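Local atomic coordinates of CrmK (Actinoalloteichus sp. WH1-2216-6, PDB entry 5I1V), a protein that is a flavoenzyme oxidase with covalently bound FAD, involved in recycling shunt products during caerulomycin biosynthesis. Residues Q251-T256 against L299-E304; S245-W250 against A266-F271; E67-S72 against H493-R498. All blocks are in the same frame, centred on the assembly; numbering follows the deposited sequence.

Contacts 1 and 2 both draw on helix 237-253, with centres about 8 Å apart, yet one is polar and the other apolar. Contact 1, at the surface, ties that helix to helix 291-303 through one salt bridge. Contact 2 is fully buried and sets a phenylalanine of the same helix against strand 265-271. N246 ND2 joins the two by hydrogen bonding to L302 O and E304 O. Contact 3, about 38 Å from contact 1 between centres and across the middle of the chain, is partly buried and aromatic, pairing two loops beside the FAD ribose.

Contact 1. Residues Q251-T256 against L299-E304; sequences QLRNCT and LAELNE
The shortest polar bond here runs from R253 NH2 to E301 OE2, 2.8 Å, and anchors a salt bridge in which the arginine meets the carboxylate end-on with both terminal nitrogens. R253 NH1 donates to E301 OE1 at 3.1 Å; OE1 receives it on its syn lone pair and lies almost in the guanidinium plane. A weak third bond crosses between them, R253 NH2 to E301 OE1 at 3.2 Å. The two flat groups are nearly coplanar, their planes 20° apart. E301 OE2 departs somewhat from this flatness, being met on its syn side but from outside the carboxylate plane. Such a bridge is a surface link between neighbouring helices: R253 lies on helix 237-253 and E301 on helix 291-303, both of which pack on the large antiparallel sheet. The side chains approach from opposite directions, and both chains are bent, the arginine at chi3 (29°) and the glutamate at chi2 (-144°), which brings the two flat ends together. E301 also touches W250, three residues before R253 on the same helix. Just past the arginine, N254 hydrogen bonds through OD1 to S259 and N261 and through ND2 to the W250 carbonyl.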
loop_
_atom_site.group_PDB
_atom_site.type_symbol
_atom_site.label_atom_id
_atom_site.label_comp_id
_atom_site.label_asym_id
_atom_site.label_seq_id
_atom_site.Cartn_x
_atom_site.Cartn_y
_atom_site.Cartn_z
ATOM N N GLN A 251 -6.713 18.989 -24.130
ATOM C CA GLN A 251 -6.984 19.334 -22.722
ATOM C C GLN A 251 -7.403 20.804 -22.585
ATOM O O GLN A 251 -8.343 21.130 -21.831
ATOM C CB GLN A 251 -5.770 19.068 -21.852
ATOM C CG GLN A 251 -5.377 17.616 -21.737
ATOM C CD GLN A 251 -6.450 16.759 -21.063
ATOM O OE1 GLN A 251 -7.344 17.265 -20.356
ATOM N NE2 GLN A 251 -6.338 15.439 -21.246
ATOM N N LEU A 252 -6.752 21.694 -23.337
ATOM C CA LEU A 252 -7.081 23.111 -23.259
ATOM C C LEU A 252 -8.398 23.507 -23.926
ATOM O O LEU A 252 -8.929 24.575 -23.651
ATOM C CB LEU A 252 -5.947 23.976 -23.752
ATOM C CG LEU A 252 -4.687 23.859 -22.892
ATOM C CD1 LEU A 252 -3.489 24.221 -23.748
ATOM C CD2 LEU A 252 -4.758 24.695 -21.628
ATOM N N ARG A 253 -8.954 22.626 -24.741
ATOM C CA ARG A 253 -10.327 22.784 -25.229
ATOM C C ARG A 253 -11.343 22.161 -24.307
ATOM O O ARG A 253 -12.535 22.357 -24.505
ATOM C CB ARG A 253 -10.496 22.138 -26.614
ATOM C CG ARG A 253 -9.988 23.016 -27.737
ATOM C CD ARG A 253 -9.584 22.212 -28.970
ATOM N NE ARG A 253 -10.350 20.980 -29.097
ATOM C CZ ARG A 253 -9.845 19.804 -29.474
ATOM N NH1 ARG A 253 -8.559 19.663 -29.790
ATOM N NH2 ARG A 253 -10.647 18.747 -29.525
ATOM N N ASN A 254 -10.899 21.425 -23.299
ATOM C CA ASN A 254 -11.812 20.616 -22.503
ATOM C C ASN A 254 -11.607 20.754 -20.977
ATOM O O ASN A 254 -11.815 19.766 -20.230
ATOM C CB ASN A 254 -11.687 19.162 -22.929
ATOM C CG ASN A 254 -12.408 18.879 -24.248
ATOM O OD1 ASN A 254 -13.620 18.993 -24.318
ATOM N ND2 ASN A 254 -11.663 18.562 -25.286
ATOM N N CYS A 255 -11.224 21.940 -20.523
ATOM C CA CYS A 255 -10.795 22.117 -19.133
ATOM C C CYS A 255 -11.776 22.942 -18.302
ATOM O O CYS A 255 -11.452 23.284 -17.147
ATOM C CB CYS A 255 -9.384 22.707 -19.057
ATOM S SG CYS A 255 -9.302 24.350 -19.796
ATOM N N THR A 256 -12.964 23.224 -18.854
ATOM C CA THR A 256 -14.041 23.902 -18.091
ATOM C C THR A 256 -15.246 23.018 -17.905
ATOM O O THR A 256 -15.441 22.059 -18.635
ATOM C CB THR A 256 -14.558 25.202 -18.754
ATOM O OG1 THR A 256 -15.163 24.877 -20.003
ATOM C CG2 THR A 256 -13.452 26.215 -18.945
ATOM N N LEU A 299 -8.891 9.315 -27.639
ATOM C CA LEU A 299 -7.761 8.487 -28.019
ATOM C C LEU A 299 -7.397 8.685 -29.524
ATOM O O LEU A 299 -6.231 8.714 -29.880
ATOM C CB LEU A 299 -8.043 7.020 -27.712
ATOM C CG LEU A 299 -8.192 6.647 -26.227
ATOM C CD1 LEU A 299 -8.603 5.195 -26.131
ATOM C CD2 LEU A 299 -6.901 6.896 -25.448
ATOM N N ALA A 300 -8.396 8.870 -30.378
ATOM C CA ALA A 300 -8.137 9.159 -31.806
ATOM C C ALA A 300 -7.435 10.502 -32.011
ATOM O O ALA A 300 -6.510 10.594 -32.830
ATOM C CB ALA A 300 -9.431 9.120 -32.610
ATOM N N GLU A 301 -7.836 11.543 -31.285
ATOM C CA GLU A 301 -7.181 12.849 -31.459
ATOM C C GLU A 301 -5.707 12.805 -31.092
ATOM O O GLU A 301 -4.868 13.436 -31.750
ATOM C CB GLU A 301 -7.821 13.956 -30.630
ATOM C CG GLU A 301 -9.161 14.444 -31.142
ATOM C CD GLU A 301 -9.391 15.939 -30.945
ATOM O OE1 GLU A 301 -8.429 16.721 -30.713
ATOM O OE2 GLU A 301 -10.569 16.343 -31.035
ATOM N N LEU A 302 -5.376 12.069 -30.035
ATOM C CA LEU A 302 -3.975 11.939 -29.650
ATOM C C LEU A 302 -3.119 11.435 -30.760
ATOM O O LEU A 302 -1.962 11.825 -30.861
ATOM C CB LEU A 302 -3.801 10.956 -28.499
ATOM C CG LEU A 302 -4.241 11.450 -27.134
ATOM C CD1 LEU A 302 -3.685 10.488 -26.088
ATOM C CD2 LEU A 302 -3.756 12.852 -26.872
ATOM N N ASN A 303 -3.665 10.522 -31.549
ATOM C CA ASN A 303 -2.923 9.899 -32.639
ATOM C C ASN A 303 -2.843 10.659 -33.943
ATOM O O ASN A 303 -2.128 10.229 -34.840
ATOM C CB ASN A 303 -3.563 8.583 -33.009
ATOM C CG ASN A 303 -3.515 7.595 -31.893
ATOM O OD1 ASN A 303 -2.551 7.564 -31.108
ATOM N ND2 ASN A 303 -4.545 6.749 -31.824
ATOM N N GLU A 304 -3.586 11.732 -34.123
ATOM C CA GLU A 304 -3.599 12.281 -35.459
ATOM C C GLU A 304 -2.251 12.978 -35.787
ATOM O O GLU A 304 -1.714 13.752 -34.993
ATOM C CB GLU A 304 -4.895 13.058 -35.785
ATOM C CG GLU A 304 -5.232 14.320 -35.022
ATOM C CD GLU A 304 -6.749 14.638 -35.003
ATOM O OE1 GLU A 304 -7.579 13.750 -35.317
ATOM O OE2 GLU A 304 -7.136 15.784 -34.656
#

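Contact 2. Residues S245-W250 against A266-F271; sequences SNFLDW and ALLECF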
loop_
_atom_site.group_PDB
_atom_site.type_symbol
_atom_site.label_atom_id
_atom_site.label_comp_id
_atom_site.label_asym_id
_atom_site.label_seq_id
_atom_site.Cartn_x
_atom_site.Cartn_y
_atom_site.Cartn_z
ATOM N N SER A 245 1.659 17.844 -28.187
ATOM C CA SER A 245 0.841 18.977 -28.682
ATOM C C SER A 245 -0.620 18.571 -28.785
ATOM O O SER A 245 -1.506 19.309 -28.380
ATOM C CB SER A 245 1.328 19.481 -30.056
ATOM O OG SER A 245 2.630 19.986 -29.922
ATOM N N ASN A 246 -0.884 17.400 -29.355
ATOM C CA ASN A 246 -2.269 16.910 -29.446
ATOM C C ASN A 246 -2.953 16.801 -28.101
ATOM O O ASN A 246 -4.122 17.144 -27.981
ATOM C CB ASN A 246 -2.357 15.566 -30.138
ATOM C CG ASN A 246 -2.042 15.664 -31.621
ATOM O OD1 ASN A 246 -1.983 16.762 -32.170
ATOM N ND2 ASN A 246 -1.854 14.534 -32.258
ATOM N N PHE A 247 -2.217 16.259 -27.126
ATOM C CA PHE A 247 -2.713 16.123 -25.745
ATOM C C PHE A 247 -3.051 17.487 -25.165
ATOM O O PHE A 247 -4.147 17.710 -24.697
ATOM C CB PHE A 247 -1.653 15.451 -24.879
ATOM C CG PHE A 247 -2.119 15.163 -23.470
ATOM C CD1 PHE A 247 -2.857 14.031 -23.199
ATOM C CD2 PHE A 247 -1.812 16.014 -22.428
ATOM C CE1 PHE A 247 -3.296 13.748 -21.900
ATOM C CE2 PHE A 247 -2.258 15.754 -21.124
ATOM C CZ PHE A 247 -2.980 14.609 -20.862
ATOM N N LEU A 248 -2.106 18.420 -25.245
ATOM C CA LEU A 248 -2.310 19.749 -24.676
ATOM C C LEU A 248 -3.484 20.464 -25.330
ATOM O O LEU A 248 -4.320 21.064 -24.621
ATOM C CB LEU A 248 -1.052 20.598 -24.764
ATOM C CG LEU A 248 0.176 20.036 -24.055
ATOM C CD1 LEU A 248 1.382 20.921 -24.292
ATOM C CD2 LEU A 248 -0.051 19.834 -22.580
ATOM N N ASP A 249 -3.598 20.361 -26.655
ATOM C CA ASP A 249 -4.689 21.069 -27.361
ATOM C C ASP A 249 -6.009 20.529 -26.941
ATOM O O ASP A 249 -6.934 21.288 -26.681
ATOM C CB ASP A 249 -4.601 20.927 -28.899
ATOM C CG ASP A 249 -3.390 21.624 -29.486
ATOM O OD1 ASP A 249 -2.861 22.560 -28.836
ATOM O OD2 ASP A 249 -2.941 21.216 -30.598
ATOM N N TRP A 250 -6.127 19.207 -26.898
ATOM C CA TRP A 250 -7.381 18.602 -26.484
ATOM C C TRP A 250 -7.697 19.020 -25.027
ATOM O O TRP A 250 -8.825 19.388 -24.742
ATOM C CB TRP A 250 -7.364 17.071 -26.620
ATOM C CG TRP A 250 -8.672 16.432 -26.380
ATOM C CD1 TRP A 250 -9.611 16.081 -27.317
ATOM C CD2 TRP A 250 -9.261 16.133 -25.098
ATOM N NE1 TRP A 250 -10.730 15.548 -26.693
ATOM C CE2 TRP A 250 -10.535 15.584 -25.335
ATOM C CE3 TRP A 250 -8.817 16.249 -23.779
ATOM C CZ2 TRP A 250 -11.378 15.156 -24.292
ATOM C CZ3 TRP A 250 -9.675 15.844 -22.743
ATOM C CH2 TRP A 250 -10.918 15.304 -23.008
ATOM N N ALA A 266 -7.176 12.607 -17.622
ATOM C CA ALA A 266 -6.047 11.877 -18.184
ATOM C C ALA A 266 -4.703 12.392 -17.722
ATOM O O ALA A 266 -4.532 13.603 -17.489
ATOM C CB ALA A 266 -6.141 11.905 -19.688
ATOM N N LEU A 267 -3.755 11.464 -17.588
ATOM C CA LEU A 267 -2.396 11.791 -17.223
ATOM C C LEU A 267 -1.439 11.172 -18.244
ATOM O O LEU A 267 -1.473 9.974 -18.475
ATOM C CB LEU A 267 -2.097 11.260 -15.837
ATOM C CG LEU A 267 -0.762 11.668 -15.215
ATOM C CD1 LEU A 267 -0.839 11.880 -13.704
ATOM C CD2 LEU A 267 0.269 10.610 -15.477
ATOM N N LEU A 268 -0.565 12.002 -18.798
ATOM C CA LEU A 268 0.431 11.567 -19.776
ATOM C C LEU A 268 1.807 11.556 -19.090
ATOM O O LEU A 268 2.230 12.555 -18.585
ATOM C CB LEU A 268 0.441 12.546 -20.914
ATOM C CG LEU A 268 1.469 12.272 -22.010
ATOM C CD1 LEU A 268 1.226 10.917 -22.663
ATOM C CD2 LEU A 268 1.374 13.433 -22.984
ATOM N N GLU A 269 2.480 10.421 -19.042
ATOM C CA GLU A 269 3.778 10.346 -18.391
ATOM C C GLU A 269 4.814 10.209 -19.486
ATOM O O GLU A 269 4.867 9.185 -20.170
ATOM C CB GLU A 269 3.899 9.130 -17.497
ATOM C CG GLU A 269 2.914 9.080 -16.362
ATOM C CD GLU A 269 3.223 7.964 -15.363
ATOM O OE1 GLU A 269 2.435 6.994 -15.310
ATOM O OE2 GLU A 269 4.262 8.059 -14.642
ATOM N N CYS A 270 5.649 11.218 -19.602
ATOM C CA CYS A 270 6.723 11.199 -20.572
ATOM C C CYS A 270 8.049 10.843 -19.914
ATOM O O CYS A 270 8.808 11.715 -19.560
ATOM C CB CYS A 270 6.825 12.573 -21.209
ATOM S SG CYS A 270 5.268 13.111 -21.927
ATOM N N PHE A 271 8.271 9.551 -19.758
ATOM C CA PHE A 271 9.482 8.999 -19.238
ATOM C C PHE A 271 10.679 9.253 -20.143
ATOM O O PHE A 271 10.543 9.383 -21.381
ATOM C CB PHE A 271 9.347 7.501 -19.110
ATOM C CG PHE A 271 8.338 7.034 -18.090
ATOM C CD1 PHE A 271 8.616 7.096 -16.731
ATOM C CD2 PHE A 271 7.154 6.455 -18.495
ATOM C CE1 PHE A 271 7.693 6.630 -15.798
ATOM C CE2 PHE A 271 6.248 5.966 -17.585
ATOM C CZ PHE A 271 6.513 6.047 -16.228
#
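F247 lies with one ring face against L268 and its far edge against A266, a helix-on-sheet contact in which helix 237-253 packs on strand 265-271 of the large antiparallel sheet. The face is the more intimate side. L268 CB sits over the middle of the ring, 4.0 Å from its centroid and only 11° off the normal, a well-centred CH-pi contact. The leucine then runs on across the same face in the direction opposite to the phenylalanine side chain, until its CD2 methyl comes to 3.9 Å from F247 CG, the ring atom bonded to CB. With CG anti to the backbone N (chi1 -175°), F247 extends from the helix toward the strand and delivers the outer half of its ring to A266. The methyl group of that alanine, also directed at the helix, meets the ring at CE1.

F247 belongs to a wider apolar layer. M280 and Y377 on the two adjoining strands touch it, as do F298 and L302 of helix 291-303. Nothing polar joins the two segments by a hydrogen bond, as fits a contact whose three touching residues are all buried. Were F247 replaced by an alanine, L268 CB and CD2 would probably lose the ring face they rest on and A266 its neighbour at CE1, opening a gap between helix and sheet. F123 and Y138 of the FAD site lie about 11 Å from A266 and about 12 Å from F247 respectively, measured between side chains. At the ring's outer end, in its plane, the A266 carbonyl oxygen approaches F247 CZ at 3.8 Å.

Contact 3. Residues E67-S72 against H493-R498; sequences EAFVAS and HAFSIR. With FAD (flavin-adenine dinucleotide), chain E.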
loop_
_atom_site.group_PDB
_atom_site.type_symbol
_atom_site.label_atom_id
_atom_site.label_comp_id
_atom_site.label_asym_id
_atom_site.label_seq_id
_atom_site.Cartn_x
_atom_site.Cartn_y
_atom_site.Cartn_z
ATOM N N GLU A 67 11.154 17.962 0.049
ATOM C CA GLU A 67 12.401 18.583 0.505
ATOM C C GLU A 67 12.627 18.252 1.973
ATOM O O GLU A 67 11.832 17.532 2.561
ATOM C CB GLU A 67 12.314 20.092 0.359
ATOM C CG GLU A 67 12.261 20.595 -1.061
ATOM C CD GLU A 67 13.597 20.483 -1.819
ATOM O OE1 GLU A 67 13.666 21.064 -2.920
ATOM O OE2 GLU A 67 14.565 19.840 -1.338
ATOM N N ALA A 68 13.683 18.797 2.550
ATOM C CA ALA A 68 14.113 18.478 3.897
ATOM C C ALA A 68 13.433 19.386 4.935
ATOM O O ALA A 68 14.045 19.765 5.919
ATOM C CB ALA A 68 15.617 18.653 4.029
ATOM N N PHE A 69 12.186 19.731 4.729
ATOM C CA PHE A 69 11.526 20.682 5.628
ATOM C C PHE A 69 11.362 20.099 6.993
ATOM O O PHE A 69 11.401 20.818 7.975
ATOM C CB PHE A 69 10.163 21.049 5.073
ATOM C CG PHE A 69 10.221 21.803 3.772
ATOM C CD1 PHE A 69 11.416 22.294 3.288
ATOM C CD2 PHE A 69 9.069 22.092 3.092
ATOM C CE1 PHE A 69 11.457 23.026 2.130
ATOM C CE2 PHE A 69 9.095 22.848 1.923
ATOM C CZ PHE A 69 10.306 23.298 1.444
ATOM N N VAL A 70 11.136 18.794 7.070
ATOM C CA VAL A 70 10.938 18.161 8.403
ATOM C C VAL A 70 12.303 17.763 8.983
ATOM O O VAL A 70 12.556 17.939 10.156
ATOM C CB VAL A 70 10.040 16.908 8.286
ATOM C CG1 VAL A 70 9.893 16.208 9.637
ATOM C CG2 VAL A 70 8.673 17.165 7.666
ATOM N N ALA A 71 13.173 17.241 8.117
ATOM C CA ALA A 71 14.343 16.448 8.466
ATOM C C ALA A 71 15.696 17.193 8.383
ATOM O O ALA A 71 16.728 16.594 8.599
ATOM C CB ALA A 71 14.374 15.191 7.583
ATOM N N SER A 72 15.688 18.496 8.140
ATOM C CA SER A 72 16.872 19.340 8.332
ATOM C C SER A 72 17.742 18.926 9.526
ATOM O O SER A 72 17.214 18.728 10.602
ATOM C CB SER A 72 16.428 20.799 8.548
ATOM O OG SER A 72 16.519 21.493 7.348
ATOM N N HIS A 493 10.782 26.610 7.929
ATOM C CA HIS A 493 11.553 25.766 7.036
ATOM C C HIS A 493 11.994 26.631 5.854
ATOM O O HIS A 493 11.687 27.829 5.837
ATOM C CB HIS A 493 10.801 24.495 6.610
ATOM C CG HIS A 493 9.461 24.720 5.983
ATOM N ND1 HIS A 493 9.297 25.196 4.708
ATOM C CD2 HIS A 493 8.222 24.398 6.422
ATOM C CE1 HIS A 493 8.004 25.222 4.407
ATOM N NE2 HIS A 493 7.334 24.716 5.426
ATOM N N ALA A 494 12.698 26.072 4.869
ATOM C CA ALA A 494 13.278 26.932 3.787
ATOM C C ALA A 494 12.194 27.711 3.056
ATOM O O ALA A 494 12.427 28.811 2.577
ATOM C CB ALA A 494 14.035 26.099 2.786
ATOM N N PHE A 495 11.013 27.128 2.912
ATOM C CA PHE A 495 9.919 27.802 2.232
ATOM C C PHE A 495 8.773 28.170 3.154
ATOM O O PHE A 495 7.657 28.273 2.707
ATOM C CB PHE A 495 9.395 26.945 1.096
ATOM C CG PHE A 495 10.229 26.987 -0.173
ATOM C CD1 PHE A 495 11.222 27.936 -0.383
ATOM C CD2 PHE A 495 9.936 26.118 -1.210
ATOM C CE1 PHE A 495 11.917 27.980 -1.584
ATOM C CE2 PHE A 495 10.646 26.165 -2.418
ATOM C CZ PHE A 495 11.622 27.092 -2.595
ATOM N N SER A 496 9.041 28.431 4.417
ATOM C CA SER A 496 7.975 28.845 5.303
ATOM C C SER A 496 7.590 30.294 5.052
ATOM O O SER A 496 8.410 31.077 4.587
ATOM C CB SER A 496 8.309 28.596 6.758
ATOM O OG SER A 496 9.425 29.324 7.223
ATOM N N ILE A 497 6.336 30.613 5.328
ATOM C CA ILE A 497 5.853 32.001 5.178
ATOM C C ILE A 497 6.706 32.875 6.091
ATOM O O ILE A 497 6.701 32.683 7.304
ATOM C CB ILE A 497 4.359 32.166 5.567
ATOM C CG1 ILE A 497 3.426 31.171 4.828
ATOM C CG2 ILE A 497 3.897 33.579 5.377
ATOM C CD1 ILE A 497 3.569 31.223 3.363
ATOM N N ARG A 498 7.403 33.857 5.540
ATOM C CA ARG A 498 8.253 34.729 6.384
ATOM C C ARG A 498 7.416 35.770 7.121
ATOM O O ARG A 498 6.447 36.295 6.582
ATOM C CB ARG A 498 9.314 35.473 5.567
ATOM C CG ARG A 498 10.244 34.599 4.729
ATOM C CD ARG A 498 10.857 33.491 5.541
ATOM N NE ARG A 498 12.047 32.911 4.912
ATOM C CZ ARG A 498 12.118 31.719 4.323
ATOM N NH1 ARG A 498 11.054 30.930 4.213
ATOM N NH2 ARG A 498 13.283 31.316 3.837
HETATM P PA FAD E . 5.222 15.479 5.625
HETATM O O1A FAD E . 6.577 15.232 5.008
HETATM O O2A FAD E . 4.956 14.768 6.920
HETATM O O5B FAD E . 4.976 17.021 5.791
HETATM C C5B FAD E . 4.941 17.922 4.689
HETATM C C4B FAD E . 5.117 19.355 5.211
HETATM O O4B FAD E . 3.928 19.668 5.964
HETATM C C3B FAD E . 6.254 19.624 6.173
HETATM O O3B FAD E . 6.595 20.996 6.086
HETATM C C2B FAD E . 5.643 19.367 7.521
HETATM O O2B FAD E . 6.352 19.831 8.675
HETATM C C1B FAD E . 4.223 19.910 7.319
HETATM N N9A FAD E . 3.223 19.161 8.120
HETATM C C8A FAD E . 2.990 17.814 8.177
HETATM N N7A FAD E . 2.048 17.541 9.138
HETATM C C5A FAD E . 1.711 18.707 9.648
HETATM C C6A FAD E . 0.759 19.084 10.663
HETATM N N6A FAD E . 0.046 18.117 11.206
HETATM N N1A FAD E . 0.668 20.385 10.962
HETATM C C2A FAD E . 1.447 21.325 10.386
HETATM N N3A FAD E . 2.321 21.057 9.382
HETATM C C4A FAD E . 2.494 19.750 9.059
HETATM N N1 FAD E . -0.270 16.062 -3.630
HETATM C C2 FAD E . -1.431 16.248 -4.299
HETATM O O2 FAD E . -2.061 17.304 -4.165
HETATM N N3 FAD E . -1.960 15.320 -5.127
HETATM C C4 FAD E . -1.385 14.156 -5.401
HETATM O O4 FAD E . -1.937 13.318 -6.145
HETATM C C4X FAD E . -0.134 13.851 -4.721
HETATM N N5 FAD E . 0.513 12.677 -4.949
HETATM C C5X FAD E . 1.607 12.392 -4.224
HETATM C C6 FAD E . 2.193 11.130 -4.321
HETATM C C7 FAD E . 3.337 10.766 -3.612
HETATM C C7M FAD E . 3.917 9.355 -3.768
HETATM C C8 FAD E . 3.920 11.794 -2.722
HETATM C C8M FAD E . 5.167 11.515 -1.929
HETATM C C9 FAD E . 3.359 13.071 -2.608
HETATM C C9A FAD E . 2.213 13.408 -3.328
HETATM N N10 FAD E . 1.616 14.669 -3.221
HETATM C C10 FAD E . 0.418 14.907 -3.868
HETATM C "C1'" FAD E . 2.288 15.786 -2.557
HETATM C "C2'" FAD E . 1.849 15.895 -1.133
HETATM O "O2'" FAD E . 0.598 16.553 -1.096
HETATM C "C3'" FAD E . 2.850 16.594 -0.276
HETATM O "O3'" FAD E . 4.109 15.868 -0.348
HETATM C "C4'" FAD E . 2.351 16.734 1.178
HETATM O "O4'" FAD E . 2.973 17.892 1.734
HETATM C "C5'" FAD E . 2.680 15.492 1.981
HETATM O "O5'" FAD E . 2.116 15.640 3.284
HETATM P P FAD E . 2.657 14.634 4.384
HETATM O O1P FAD E . 2.610 13.239 3.879
HETATM O O2P FAD E . 2.007 14.936 5.697
HETATM O O3P FAD E . 4.217 15.070 4.464
#
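F69 and H493 lie face to face in an offset stack, their centroids 4.0 Å apart and their planes 10° from parallel. H493 ND1 rests above the middle of the phenyl ring, whereas F69 CD2 falls toward the rim of the imidazole. Alkyl groups meet the outer end of the phenyl ring: A494 CB at CE1, and F495 CB 3.8 Å from CZ of F69. E67 CB packs off-centre on its opposite face. Both stacked residues line the FAD pocket, with O3B of the adenosine ribose 3.7 Å from F69 CB and 3.8 Å from H493 CD2, and V70 CG2 lies near O2B. The stack joins a loop of the FAD-binding domain to the C-terminal region characteristic of berberine-bridge-type oxidases. A type I beta turn, H493 to S496, shapes the second loop. Within it the histidine holds CG between backbone N and carbonyl carbon (chi1 55°), where ND1 accepts from F495 N at 3.1 Å. NE2 is hydrogen-bonded to G191 O, so both imidazole nitrogens are fixed. Farther out, R498 NH1 and NH2 both grip A494 O from above its carbonyl plane, and NH1 also hydrogen-bonds to S496 O at 2.7 Å, in that carbonyl's plane.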